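Local atomic coordinates of alcohol dehydrogenase (Aeropyrum pernix, PDB entry 1H2B), a protein that probably oxidises alcohols with NAD+ as a zinc-dependent dehydrogenase of the medium-chain family. Residues B[174-179]-B[280-285]; B[18-23]-B[74-79]. All coordinates share one frame; numbering follows the deposited sequence. Where two conformers were deposited one is given.

Contact 1: B[174-179]-B[280-285]; sequences YRAVKK and RLIIVG. With NAJ (nicotinamide-adenine-dinucleotide (acidic form)), chain I.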
ATOM      1  N   TYR B 174     -18.958  -1.394   3.175  1.00 13.46           N
ATOM      2  CA  TYR B 174     -18.055  -0.679   2.266  1.00 11.92           C
ATOM      3  C   TYR B 174     -16.611  -0.643   2.744  1.00 12.58           C
ATOM      4  O   TYR B 174     -15.694  -0.969   1.959  1.00 14.43           O
ATOM      5  CB  TYR B 174     -18.609   0.775   2.059  1.00 14.16           C
ATOM      6  CG  TYR B 174     -17.806   1.570   1.085  1.00 13.69           C
ATOM      7  CD1 TYR B 174     -16.990   2.604   1.529  1.00 13.21           C
ATOM      8  CD2 TYR B 174     -17.913   1.306  -0.282  1.00 16.08           C
ATOM      9  CE1 TYR B 174     -16.244   3.339   0.644  1.00 15.83           C
ATOM     10  CE2 TYR B 174     -17.175   2.036  -1.194  1.00 16.91           C
ATOM     11  CZ  TYR B 174     -16.335   3.045  -0.714  1.00 17.99           C
ATOM     12  OH  TYR B 174     -15.610   3.773  -1.644  1.00 18.43           O
ATOM     13  N   ARG B 175     -16.398  -0.328   4.033  1.00 13.25           N
ATOM     14  CA  ARG B 175     -15.034  -0.396   4.567  1.00 13.57           C
ATOM     15  C   ARG B 175     -14.482  -1.798   4.476  1.00 13.48           C
ATOM     16  O   ARG B 175     -13.308  -1.999   4.107  1.00 15.26           O
ATOM     17  CB  ARG B 175     -14.968   0.098   6.007  1.00 12.63           C
ATOM     18  CG  ARG B 175     -13.535   0.114   6.568  1.00 13.36           C
ATOM     19  CD  ARG B 175     -13.556   0.731   7.937  1.00 14.33           C
ATOM     20  NE  ARG B 175     -12.295   0.773   8.666  1.00 14.84           N
ATOM     21  CZ  ARG B 175     -11.494   1.823   8.742  1.00 16.63           C
ATOM     22  NH1 ARG B 175     -11.741   2.932   8.058  1.00 15.70           N
ATOM     23  NH2 ARG B 175     -10.419   1.780   9.506  1.00 16.86           N
ATOM     24  N   ALA B 176     -15.313  -2.799   4.783  1.00 12.50           N
ATOM     25  CA  ALA B 176     -14.837  -4.163   4.707  1.00 11.02           C
ATOM     26  C   ALA B 176     -14.493  -4.568   3.285  1.00 13.40           C
ATOM     27  O   ALA B 176     -13.530  -5.287   3.070  1.00 14.22           O
ATOM     28  CB  ALA B 176     -15.928  -5.107   5.326  1.00 13.59           C
ATOM     29  N   VAL B 177     -15.306  -4.135   2.311  1.00 11.79           N
ATOM     30  CA  VAL B 177     -15.023  -4.463   0.903  1.00 13.07           C
ATOM     31  C   VAL B 177     -13.770  -3.735   0.438  1.00 13.68           C
ATOM     32  O   VAL B 177     -12.991  -4.306  -0.346  1.00 14.51           O
ATOM     33  CB  VAL B 177     -16.262  -4.196   0.015  1.00 13.95           C
ATOM     34  CG1 VAL B 177     -15.851  -4.190  -1.486  1.00 17.01           C
ATOM     35  CG2 VAL B 177     -17.365  -5.266   0.310  1.00 13.68           C
ATOM     36  N   LYS B 178     -13.564  -2.498   0.883  1.00 14.33           N
ATOM     37  CA  LYS B 178     -12.263  -1.818   0.615  1.00 16.09           C
ATOM     38  C   LYS B 178     -11.107  -2.642   1.107  1.00 16.60           C
ATOM     39  O   LYS B 178     -10.108  -2.821   0.374  1.00 18.43           O
ATOM     40  CB  LYS B 178     -12.219  -0.447   1.270  1.00 17.74           C
ATOM     41  CG  LYS B 178     -13.187   0.525   0.661  0.50 15.82           C
ATOM     42  CD  LYS B 178     -12.770   1.963   0.980  0.50 24.56           C
ATOM     43  CE  LYS B 178     -12.766   2.805  -0.267  0.50 25.69           C
ATOM     44  NZ  LYS B 178     -12.000   4.106  -0.220  0.50 26.96           N
ATOM     45  N   LYS B 179     -11.191  -3.179   2.330  1.00 14.73           N
ATOM     46  CA  LYS B 179     -10.136  -4.066   2.809  1.00 16.58           C
ATOM     47  C   LYS B 179      -9.963  -5.269   1.867  1.00 17.67           C
ATOM     48  O   LYS B 179      -8.851  -5.585   1.429  1.00 19.51           O
ATOM     49  CB  LYS B 179     -10.432  -4.597   4.229  1.00 17.05           C
ATOM     50  CG  LYS B 179     -10.337  -3.568   5.347  1.00 16.25           C
ATOM     51  CD  LYS B 179     -10.586  -4.322   6.636  1.00 19.20           C
ATOM     52  CE  LYS B 179     -10.210  -3.489   7.841  1.00 18.25           C
ATOM     53  NZ  LYS B 179     -11.014  -2.263   7.899  1.00 16.75           N
ATOM     54  N   ARG B 280      -7.420 -14.157   3.400  1.00 14.44           N
ATOM     55  CA  ARG B 280      -7.746 -13.140   4.415  1.00 14.50           C
ATOM     56  C   ARG B 280      -9.182 -13.284   4.780  1.00 13.22           C
ATOM     57  O   ARG B 280     -10.075 -13.279   3.890  1.00 12.78           O
ATOM     58  CB  ARG B 280      -7.523 -11.751   3.890  1.00 14.67           C
ATOM     59  CG  ARG B 280      -6.063 -11.472   3.435  1.00 15.86           C
ATOM     60  CD  ARG B 280      -5.987 -10.228   2.627  1.00 16.33           C
ATOM     61  NE  ARG B 280      -6.372  -9.043   3.401  1.00 16.84           N
ATOM     62  CZ  ARG B 280      -6.923  -7.954   2.907  1.00 17.00           C
ATOM     63  NH1 ARG B 280      -7.210  -7.909   1.597  1.00 21.04           N
ATOM     64  NH2 ARG B 280      -7.245  -6.934   3.703  1.00 14.95           N
ATOM     65  N   LEU B 281      -9.419 -13.437   6.084  1.00 12.46           N
ATOM     66  CA  LEU B 281     -10.795 -13.432   6.601  1.00 13.73           C
ATOM     67  C   LEU B 281     -11.082 -12.058   7.182  1.00 13.46           C
ATOM     68  O   LEU B 281     -10.420 -11.637   8.138  1.00 15.28           O
ATOM     69  CB  LEU B 281     -10.977 -14.538   7.656  1.00 11.74           C
ATOM     70  CG  LEU B 281     -12.294 -14.492   8.458  1.00 13.45           C
ATOM     71  CD1 LEU B 281     -13.537 -14.645   7.574  1.00 16.05           C
ATOM     72  CD2 LEU B 281     -12.185 -15.595   9.520  1.00 17.72           C
ATOM     73  N   ILE B 282     -12.064 -11.368   6.618  1.00 11.55           N
ATOM     74  CA  ILE B 282     -12.470 -10.078   7.151  1.00 12.38           C
ATOM     75  C   ILE B 282     -13.625 -10.339   8.087  1.00 13.64           C
ATOM     76  O   ILE B 282     -14.667 -10.876   7.670  1.00 14.99           O
ATOM     77  CB  ILE B 282     -12.890  -9.092   6.036  1.00 14.05           C
ATOM     78  CG1 ILE B 282     -11.865  -9.037   4.884  1.00 18.40           C
ATOM     79  CG2 ILE B 282     -13.194  -7.716   6.659  1.00 13.19           C
ATOM     80  CD1 ILE B 282     -10.486  -8.789   5.301  1.00 19.14           C
ATOM     81  N   ILE B 283     -13.401 -10.093   9.378  1.00 12.95           N
ATOM     82  CA  ILE B 283     -14.410 -10.334  10.416  1.00 11.49           C
ATOM     83  C   ILE B 283     -15.206  -9.050  10.668  1.00 12.05           C
ATOM     84  O   ILE B 283     -14.642  -8.023  11.081  1.00 13.26           O
ATOM     85  CB  ILE B 283     -13.725 -10.822  11.712  1.00 14.50           C
ATOM     86  CG1 ILE B 283     -13.082 -12.176  11.418  1.00 16.95           C
ATOM     87  CG2 ILE B 283     -14.730 -10.943  12.875  1.00 16.31           C
ATOM     88  CD1 ILE B 283     -12.143 -12.668  12.570  1.00 17.27           C
ATOM     89  N   VAL B 284     -16.512  -9.145  10.394  1.00 11.72           N
ATOM     90  CA  VAL B 284     -17.418  -8.016  10.532  1.00 11.61           C
ATOM     91  C   VAL B 284     -18.487  -8.371  11.549  1.00 12.26           C
ATOM     92  O   VAL B 284     -18.705  -7.636  12.541  1.00 13.09           O
ATOM     93  CB  VAL B 284     -18.088  -7.631   9.194  1.00 12.56           C
ATOM     94  CG1 VAL B 284     -19.031  -6.467   9.478  1.00 15.59           C
ATOM     95  CG2 VAL B 284     -17.026  -7.253   8.161  1.00 18.26           C
ATOM     96  N   GLY B 285     -19.170  -9.488  11.313  1.00 11.83           N
ATOM     97  CA  GLY B 285     -20.094  -9.996  12.346  1.00 13.50           C
ATOM     98  C   GLY B 285     -19.353 -10.344  13.636  1.00 14.68           C
ATOM     99  O   GLY B 285     -18.159 -10.678  13.617  1.00 15.78           O
TER
HETATM  100  PA  NAJ I1361     -28.644  -9.974   9.785  1.00 17.71           P
HETATM  101  O1A NAJ I1361     -29.396 -10.696  10.868  1.00 18.35           O
HETATM  102  O2A NAJ I1361     -29.409  -9.044   8.828  1.00 17.12           O
HETATM  103  O5B NAJ I1361     -27.932 -10.982   8.772  1.00 17.76           O
HETATM  104  C5B NAJ I1361     -27.297 -12.191   9.212  1.00 17.01           C
HETATM  105  C4B NAJ I1361     -27.359 -13.104   7.999  1.00 15.34           C
HETATM  106  O4B NAJ I1361     -26.555 -14.260   8.306  1.00 14.23           O
HETATM  107  C3B NAJ I1361     -28.774 -13.556   7.636  1.00 15.86           C
HETATM  108  O3B NAJ I1361     -29.044 -13.391   6.234  1.00 18.05           O
HETATM  109  C2B NAJ I1361     -28.686 -15.011   8.074  1.00 17.90           C
HETATM  110  O2B NAJ I1361     -29.616 -15.878   7.407  1.00 18.14           O
HETATM  111  C1B NAJ I1361     -27.229 -15.397   7.785  1.00 16.05           C
HETATM  112  N9A NAJ I1361     -26.744 -16.571   8.511  1.00 17.34           N
HETATM  113  C8A NAJ I1361     -27.072 -17.052   9.786  1.00 19.14           C
HETATM  114  N7A NAJ I1361     -26.333 -18.164  10.049  1.00 17.28           N
HETATM  115  C5A NAJ I1361     -25.547 -18.403   8.958  1.00 16.16           C
HETATM  116  C6A NAJ I1361     -24.619 -19.369   8.656  1.00 17.04           C
HETATM  117  N6A NAJ I1361     -24.330 -20.386   9.479  1.00 17.61           N
HETATM  118  N1A NAJ I1361     -23.942 -19.276   7.469  1.00 15.51           N
HETATM  119  C2A NAJ I1361     -24.214 -18.289   6.538  1.00 14.92           C
HETATM  120  N3A NAJ I1361     -25.149 -17.359   6.835  1.00 13.16           N
HETATM  121  C4A NAJ I1361     -25.805 -17.422   8.024  1.00 15.34           C
HETATM  122  O3  NAJ I1361     -27.464  -9.200  10.515  1.00 16.09           O
HETATM  123  PN  NAJ I1361     -26.779  -7.788  10.137  1.00 15.94           P
HETATM  124  O1N NAJ I1361     -27.517  -6.690  10.749  1.00 15.80           O
HETATM  125  O2N NAJ I1361     -26.485  -7.760   8.690  1.00 15.31           O
HETATM  126  O5D NAJ I1361     -25.440  -7.914  11.014  1.00 14.60           O
HETATM  127  C5D NAJ I1361     -24.485  -8.903  10.635  1.00 15.36           C
HETATM  128  C4D NAJ I1361     -23.448  -9.045  11.737  1.00 14.07           C
HETATM  129  O4D NAJ I1361     -22.608  -7.878  11.704  1.00 15.72           O
HETATM  130  C3D NAJ I1361     -24.037  -9.070  13.147  1.00 13.51           C
HETATM  131  O3D NAJ I1361     -23.142  -9.817  13.991  1.00 15.30           O
HETATM  132  C2D NAJ I1361     -24.002  -7.592  13.560  1.00 16.56           C
HETATM  133  O2D NAJ I1361     -24.034  -7.352  14.939  1.00 16.12           O
HETATM  134  C1D NAJ I1361     -22.635  -7.229  12.953  1.00 14.56           C
HETATM  135  N1N NAJ I1361     -22.307  -5.816  12.769  1.00 14.82           N
HETATM  136  C2N NAJ I1361     -20.979  -5.505  12.772  1.00 14.47           C
HETATM  137  C3N NAJ I1361     -20.579  -4.200  12.539  1.00 13.13           C
HETATM  138  C7N NAJ I1361     -19.127  -3.858  12.605  1.00 14.95           C
HETATM  139  O7N NAJ I1361     -18.846  -2.552  12.454  1.00 14.75           O
HETATM  140  N7N NAJ I1361     -18.126  -4.735  12.726  1.00 13.75           N
HETATM  141  C4N NAJ I1361     -21.518  -3.152  12.265  1.00 16.75           C
HETATM  142  C5N NAJ I1361     -22.864  -3.584  12.102  1.00 16.34           C
HETATM  143  C6N NAJ I1361     -23.244  -4.882  12.385  1.00 16.13           C

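Contact 2: B[18-23]-B[74-79]; sequences AARLHE and PYTLGH. With ZN (zinc ion), chain J; OCA (octanoic acid (caprylic acid)), chain H.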
ATOM      1  N   ALA B  18     -40.216   7.379  21.941  1.00 25.83           N
ATOM      2  CA  ALA B  18     -38.925   6.705  21.715  1.00 22.64           C
ATOM      3  C   ALA B  18     -38.973   5.216  22.104  1.00 25.61           C
ATOM      4  O   ALA B  18     -39.715   4.839  22.989  1.00 25.48           O
ATOM      5  CB  ALA B  18     -37.834   7.409  22.507  1.00 23.71           C
ATOM      6  N   ALA B  19     -38.134   4.386  21.479  1.00 21.23           N
ATOM      7  CA  ALA B  19     -38.006   2.972  21.876  1.00 22.83           C
ATOM      8  C   ALA B  19     -36.752   2.812  22.716  1.00 23.24           C
ATOM      9  O   ALA B  19     -35.619   3.034  22.229  1.00 23.78           O
ATOM     10  CB  ALA B  19     -37.954   2.080  20.633  1.00 23.27           C
ATOM     11  N   ARG B  20     -36.929   2.468  24.001  1.00 22.03           N
ATOM     12  CA  ARG B  20     -35.818   2.521  24.952  1.00 23.25           C
ATOM     13  C   ARG B  20     -35.545   1.229  25.654  1.00 26.26           C
ATOM     14  O   ARG B  20     -36.470   0.494  25.998  1.00 27.37           O
ATOM     15  CB  ARG B  20     -36.026   3.611  25.986  1.00 26.20           C
ATOM     16  CG  ARG B  20     -36.555   4.894  25.369  1.00 29.51           C
ATOM     17  CD  ARG B  20     -36.504   6.030  26.334  1.00 25.04           C
ATOM     18  NE  ARG B  20     -35.208   6.703  26.328  1.00 27.55           N
ATOM     19  CZ  ARG B  20     -34.745   7.435  27.326  1.00 32.61           C
ATOM     20  NH1 ARG B  20     -35.454   7.593  28.459  1.00 28.96           N
ATOM     21  NH2 ARG B  20     -33.578   8.015  27.202  1.00 28.73           N
ATOM     22  N   LEU B  21     -34.260   0.968  25.839  1.00 25.14           N
ATOM     23  CA  LEU B  21     -33.773  -0.181  26.578  1.00 27.50           C
ATOM     24  C   LEU B  21     -33.717   0.195  28.053  1.00 28.03           C
ATOM     25  O   LEU B  21     -32.923   1.041  28.436  1.00 28.05           O
ATOM     26  CB  LEU B  21     -32.367  -0.572  26.086  1.00 27.33           C
ATOM     27  CG  LEU B  21     -31.763  -1.901  26.542  1.00 32.67           C
ATOM     28  CD1 LEU B  21     -30.574  -2.194  25.656  1.00 25.31           C
ATOM     29  CD2 LEU B  21     -31.315  -1.895  27.999  1.00 35.10           C
ATOM     30  N   HIS B  22     -34.567  -0.445  28.863  1.00 31.66           N
ATOM     31  CA  HIS B  22     -34.526  -0.317  30.329  1.00 33.94           C
ATOM     32  C   HIS B  22     -33.896  -1.519  30.996  1.00 34.15           C
ATOM     33  O   HIS B  22     -33.204  -1.379  31.990  1.00 36.25           O
ATOM     34  CB  HIS B  22     -35.928  -0.166  30.914  1.00 34.40           C
ATOM     35  CG  HIS B  22     -36.553   1.167  30.670  1.00 38.17           C
ATOM     36  ND1 HIS B  22     -36.687   2.118  31.658  1.00 36.70           N
ATOM     37  CD2 HIS B  22     -37.090   1.708  29.549  1.00 43.88           C
ATOM     38  CE1 HIS B  22     -37.296   3.180  31.161  1.00 43.15           C
ATOM     39  NE2 HIS B  22     -37.546   2.959  29.883  1.00 39.98           N
ATOM     40  N   GLU B  23     -34.159  -2.699  30.448  1.00 33.95           N
ATOM     41  CA  GLU B  23     -33.636  -3.937  30.989  1.00 33.52           C
ATOM     42  C   GLU B  23     -33.248  -4.861  29.853  1.00 30.65           C
ATOM     43  O   GLU B  23     -33.995  -4.987  28.875  1.00 31.01           O
ATOM     44  CB  GLU B  23     -34.697  -4.657  31.841  1.00 36.34           C
ATOM     45  CG  GLU B  23     -35.565  -3.768  32.715  1.00 42.50           C
ATOM     46  CD  GLU B  23     -36.855  -4.444  33.148  1.00 48.55           C
ATOM     47  OE1 GLU B  23     -37.949  -3.954  32.777  1.00 45.60           O
ATOM     48  OE2 GLU B  23     -36.770  -5.462  33.871  1.00 52.29           O
ATOM     49  N   PRO B  74     -32.192   3.984  31.488  1.00 37.39           N
ATOM     50  CA  PRO B  74     -32.507   3.646  30.085  1.00 34.83           C
ATOM     51  C   PRO B  74     -31.898   4.562  29.027  1.00 33.32           C
ATOM     52  O   PRO B  74     -31.511   5.705  29.309  1.00 31.58           O
ATOM     53  CB  PRO B  74     -34.025   3.817  30.036  1.00 34.68           C
ATOM     54  CG  PRO B  74     -34.298   4.889  31.045  1.00 37.04           C
ATOM     55  CD  PRO B  74     -33.325   4.673  32.143  1.00 36.50           C
ATOM     56  N   TYR B  75     -31.836   4.041  27.797  1.00 31.45           N
ATOM     57  CA  TYR B  75     -31.482   4.852  26.631  1.00 24.99           C
ATOM     58  C   TYR B  75     -32.165   4.359  25.380  1.00 24.07           C
ATOM     59  O   TYR B  75     -32.564   3.195  25.266  1.00 21.55           O
ATOM     60  CB  TYR B  75     -29.972   4.933  26.414  1.00 28.17           C
ATOM     61  CG  TYR B  75     -29.253   3.670  25.969  1.00 26.78           C
ATOM     62  CD1 TYR B  75     -28.742   3.551  24.672  1.00 24.31           C
ATOM     63  CD2 TYR B  75     -29.028   2.622  26.862  1.00 25.81           C
ATOM     64  CE1 TYR B  75     -28.021   2.411  24.280  1.00 26.12           C
ATOM     65  CE2 TYR B  75     -28.327   1.499  26.481  1.00 25.90           C
ATOM     66  CZ  TYR B  75     -27.825   1.390  25.189  1.00 29.80           C
ATOM     67  OH  TYR B  75     -27.106   0.259  24.853  1.00 27.56           O
ATOM     68  N   THR B  76     -32.296   5.274  24.424  1.00 20.37           N
ATOM     69  CA  THR B  76     -33.003   5.010  23.198  1.00 18.53           C
ATOM     70  C   THR B  76     -32.042   4.365  22.195  1.00 16.75           C
ATOM     71  O   THR B  76     -30.914   4.829  22.021  1.00 18.57           O
ATOM     72  CB  THR B  76     -33.447   6.345  22.640  1.00 19.27           C
ATOM     73  OG1 THR B  76     -34.376   6.917  23.572  1.00 19.13           O
ATOM     74  CG2 THR B  76     -34.243   6.192  21.352  1.00 15.60           C
ATOM     75  N   LEU B  77     -32.503   3.286  21.573  1.00 17.99           N
ATOM     76  CA  LEU B  77     -31.618   2.614  20.599  1.00 18.31           C
ATOM     77  C   LEU B  77     -31.780   3.283  19.231  1.00 16.34           C
ATOM     78  O   LEU B  77     -32.622   4.175  19.037  1.00 16.44           O
ATOM     79  CB  LEU B  77     -31.936   1.112  20.504  1.00 18.72           C
ATOM     80  CG  LEU B  77     -31.656   0.216  21.718  1.00 23.79           C
ATOM     81  CD1 LEU B  77     -31.406  -1.262  21.268  1.00 23.34           C
ATOM     82  CD2 LEU B  77     -30.678   0.697  22.747  1.00 26.61           C
ATOM     83  N   GLY B  78     -30.965   2.827  18.280  1.00 14.82           N
ATOM     84  CA  GLY B  78     -31.102   3.164  16.847  1.00 15.04           C
ATOM     85  C   GLY B  78     -29.873   3.919  16.364  1.00 14.68           C
ATOM     86  O   GLY B  78     -29.724   5.108  16.683  1.00 15.92           O
ATOM     87  N   HIS B  79     -29.023   3.271  15.567  1.00 14.91           N
ATOM     88  CA  HIS B  79     -27.765   3.913  15.148  1.00 13.75           C
ATOM     89  C   HIS B  79     -27.584   3.955  13.626  1.00 13.97           C
ATOM     90  O   HIS B  79     -26.456   4.177  13.136  1.00 16.34           O
ATOM     91  CB  HIS B  79     -26.552   3.197  15.788  1.00 13.96           C
ATOM     92  CG  HIS B  79     -26.513   1.730  15.491  1.00 14.36           C
ATOM     93  ND1 HIS B  79     -27.189   0.802  16.263  1.00 14.74           N
ATOM     94  CD2 HIS B  79     -25.834   1.022  14.549  1.00 16.68           C
ATOM     95  CE1 HIS B  79     -26.963  -0.407  15.768  1.00 18.96           C
ATOM     96  NE2 HIS B  79     -26.166  -0.302  14.720  1.00 16.16           N
TER
HETATM   97 ZN    ZN J1362     -25.315  -1.766  13.533  1.00 17.64          ZN
HETATM   98  C1  OCA H1360     -22.723  -1.459  14.852  1.00 21.45           C
HETATM   99  C2  OCA H1360     -21.665  -1.970  15.841  1.00 22.77           C
HETATM  100  C3  OCA H1360     -20.671  -0.854  16.205  1.00 26.84           C
HETATM  101  C4  OCA H1360     -19.830  -1.125  17.441  1.00 25.42           C
HETATM  102  C5  OCA H1360     -19.027   0.128  17.789  1.00 26.38           C
HETATM  103  C6  OCA H1360     -17.998  -0.155  18.880  1.00 28.97           C
HETATM  104  C7  OCA H1360     -17.095   1.033  19.192  1.00 31.84           C
HETATM  105  C8  OCA H1360     -16.119   0.644  20.288  1.00 35.15           C
HETATM  106  O1  OCA H1360     -23.728  -2.173  14.576  1.00 19.71           O
HETATM  107  O2  OCA H1360     -22.577  -0.353  14.292  1.00 19.16           O

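Contact 1: B[174-179]-B[280-285]
Lys179 O lies at the edge of the Arg280 guanidinium, close to the guanidinium plane: NH1 donates to Lys179 O at 2.8 Å and NH2 to the same Lys179 O at 3.1 Å. Both nitrogens stand above the carbonyl plane of Lys179, on the same face of it. Here helix 166-181 packs on strand 279-283 of the parallel sheet of the Rossmann-type cofactor domain; the two segment axes approach to 9.4 Å and run nearly antiparallel (168°). A turn at chi3 (63°) sets NE of Arg280 off its otherwise extended chain; NE forms a salt bridge with Glu305, and NH1 also reaches Thr183, so the planar group is held on several sides. Lys179 CD brushes Ile282 CG2 (4.3 Å) before the chain leads away; its NZ is bound by Ser307 and by Glu301 of a second subunit. Deeper in, Ala176 CB sits against two methyls, CG2 of Ile282 in the strand at 4.0 Å and CG2 of Val284 just after it at 3.7 Å. The other branch of Val284, CG1, lies 3.8 Å from N7N of the NAD carboxamide, and that N7N donates a nearly straight bond (165°) to Val284 O at 3.0 Å.

Contact 2: B[18-23]-B[74-79]
An antiparallel beta pairing joins Arg20 and Leu21 of strand 17-21 to Thr76 and Tyr75 of the short strand 75-76. Leu21 and Tyr75 form the hydrogen-bonded pair, Leu21 N to Tyr75 O at 2.9 Å and Tyr75 N to Leu21 O at a longer 3.3 Å; Arg20 and Thr76 form the non-hydrogen-bonded pair. Beyond them Leu77 N donates to Ala19 O at 3.2 Å. On the face carrying Arg20 and Thr76, the arginine bends at chi3 (86°), and its NE donates to Thr76 OG1 at 2.9 Å with an N-H...O angle of 148°. NH2 of the same guanidinium pairs with Asp134, whose carboxylate also takes the backbone N-H of Thr76. The pairing belongs to a small three-stranded sheet of the catalytic domain, with strand 17-21 in the middle and 29-32 along its other side. At one end Pro74, which follows a cis peptide bond, places CB over the centre of the His22 ring, 3.5 Å from its centroid and 7° off the normal, a CH-pi contact; Glu31 holds the ring's NE2. On the face of Leu21 and Tyr75, Leu21 CB packs against Leu77 CD2 at 4.0 Å; beyond Leu77 the chain runs on through Gly78 to His79. There His79 NE2 binds the active-site zinc at 2.1 Å, with Cys54, Asp168 and octanoate O1 as the remaining ligands.

How the contacts relate
The two contacts lie on opposite sides of the chain's centre, 28 Å apart between centres and about 11 Å between nearest atoms, and they follow one another in sequence without touching. Each leads from packing within its own domain to one side of the active site: 280-285 supplies a backbone acceptor for the nicotinamide, and 74-79 supplies a zinc ligand. Between these ends sits the reaction centre, where NAD C4N lies 3.3 Å from octanoate O1, itself a zinc ligand. The side chain of Val284 in contact 1 is about 9 Å from the zinc, whereas contact 2 reaches the metal directly through His79. The geometry is consistent with octanoate occupying the substrate position.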